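Local coordinates for octenoyl-coa reductase/carboxylase (Streptomyces sp., PDB 4A10), which reduces and carboxylates 2-octenoyl-CoA as an NADP-dependent enzyme of the medium-chain dehydrogenase/reductase superfamily and works as a homotetramer, at the interface of chains A and B. Sequence-based numbering; all coordinates share one arbitrary frame. Chains: chain A/B, Octenoyl-coa reductase/carboxylase.

The interface of chains A and B. Residues chain A 151-155, 364; chain B 151-153.
B:His152 and A:Thr151 pair across the two-fold axis, each lying at the end of the short 3-10 helix 149-152 of its chain. Their side chains run alongside one another and point the same way. The methyl CG2 of A:Thr151, anti to its own backbone nitrogen (chi1 of -54° for OG1), comes in obliquely above the ND1-CE1 edge of the imidazole, not over the ring centre, 3.7 Å from ND1 of B:His152. The twin contact has much the same geometry, with CG2 of B:Thr151 3.9 Å from ND1 of A:His152. A polar link comes from the backbone of B:His152: the amide N of A:Gly155 donates a hydrogen bond of 2.9 Å to the carbonyl O of B:His152, with an angle of 159° at the hydrogen. The carboxamide of A:Asn364 turns a face to this oxygen; its ND2 is 3.2 Å from O of B:His152, but its N-H bonds do not point there. The same ND2 donates, nearly within its amide plane, to OD1 of A:Asp154 at 3.0 Å, reaching the carboxylate from above its plane. This bond ties the loop after the 3-10 helix to the residue just ahead of helix 365-376. An alanine in place of A:Asn364 would probably leave the carboxylate of A:Asp154 without this amide donor and free to turn, and the B:His152 carbonyl oxygen without the flat amide that covers it. Repeated by symmetry, these contacts join the segments 151-155 of the two chains across the two-fold axis and help hold two subunits together in the homotetramer.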
loop_
_atom_site.group_PDB
_atom_site.type_symbol
_atom_site.label_atom_id
_atom_site.label_comp_id
_atom_site.label_asym_id
_atom_site.label_seq_id
_atom_site.Cartn_x
_atom_site.Cartn_y
_atom_site.Cartn_z
ATOM N N THR A 151 17.533 4.102 6.168
ATOM C CA THR A 151 17.114 5.489 6.446
ATOM C C THR A 151 16.447 6.222 5.265
ATOM O O THR A 151 15.598 7.077 5.482
ATOM C CB THR A 151 18.304 6.370 7.007
ATOM O OG1 THR A 151 18.871 5.731 8.151
ATOM C CG2 THR A 151 17.829 7.774 7.428
ATOM N N HIS A 152 16.855 5.884 4.040
ATOM C CA HIS A 152 16.369 6.515 2.816
ATOM C C HIS A 152 15.091 5.855 2.298
ATOM O O HIS A 152 14.555 6.229 1.252
ATOM C CB HIS A 152 17.466 6.469 1.746
ATOM C CG HIS A 152 18.689 7.256 2.112
ATOM N ND1 HIS A 152 19.111 8.353 1.394
ATOM C CD2 HIS A 152 19.570 7.114 3.131
ATOM C CE1 HIS A 152 20.206 8.847 1.948
ATOM N NE2 HIS A 152 20.502 8.117 3.008
ATOM N N GLY A 153 14.641 4.841 3.024
ATOM C CA GLY A 153 13.323 4.227 2.813
ATOM C C GLY A 153 12.356 4.595 3.915
ATOM O O GLY A 153 11.181 4.849 3.652
ATOM N N ASP A 154 12.850 4.634 5.156
ATOM C CA ASP A 154 12.059 5.072 6.328
ATOM C C ASP A 154 13.032 5.411 7.449
ATOM O O ASP A 154 13.723 4.534 7.967
ATOM C CB ASP A 154 11.084 3.957 6.751
ATOM C CG ASP A 154 10.169 4.336 7.949
ATOM O OD1 ASP A 154 10.484 5.250 8.761
ATOM O OD2 ASP A 154 9.139 3.640 8.096
ATOM N N GLY A 155 13.104 6.685 7.812
ATOM C CA GLY A 155 14.004 7.138 8.876
ATOM C C GLY A 155 14.021 6.352 10.189
ATOM O O GLY A 155 15.051 6.315 10.862
ATOM N N ASN A 364 9.626 9.445 11.775
ATOM C CA ASN A 364 10.786 9.851 10.981
ATOM C C ASN A 364 10.742 11.357 10.644
ATOM O O ASN A 364 9.720 12.014 10.849
ATOM C CB ASN A 364 10.965 8.935 9.753
ATOM C CG ASN A 364 9.861 9.092 8.721
ATOM O OD1 ASN A 364 9.331 10.178 8.525
ATOM N ND2 ASN A 364 9.532 7.995 8.036
ATOM N N THR B 151 13.647 13.175 2.203
ATOM C CA THR B 151 14.670 12.123 2.110
ATOM C C THR B 151 14.421 10.927 3.055
ATOM O O THR B 151 14.709 9.772 2.693
ATOM C CB THR B 151 16.081 12.717 2.313
ATOM O OG1 THR B 151 16.323 13.710 1.304
ATOM C CG2 THR B 151 17.175 11.638 2.222
ATOM N N HIS B 152 13.885 11.212 4.248
ATOM C CA HIS B 152 13.598 10.198 5.278
ATOM C C HIS B 152 12.284 9.430 5.086
ATOM O O HIS B 152 11.890 8.597 5.930
ATOM C CB HIS B 152 13.611 10.851 6.654
ATOM C CG HIS B 152 14.933 11.451 7.015
ATOM N ND1 HIS B 152 15.802 10.859 7.902
ATOM C CD2 HIS B 152 15.544 12.582 6.588
ATOM C CE1 HIS B 152 16.881 11.612 8.029
ATOM N NE2 HIS B 152 16.753 12.661 7.239
ATOM N N GLY B 153 11.581 9.753 4.009
ATOM C CA GLY B 153 10.424 8.990 3.600
ATOM C C GLY B 153 10.744 8.244 2.325
ATOM O O GLY B 153 10.226 7.156 2.110
#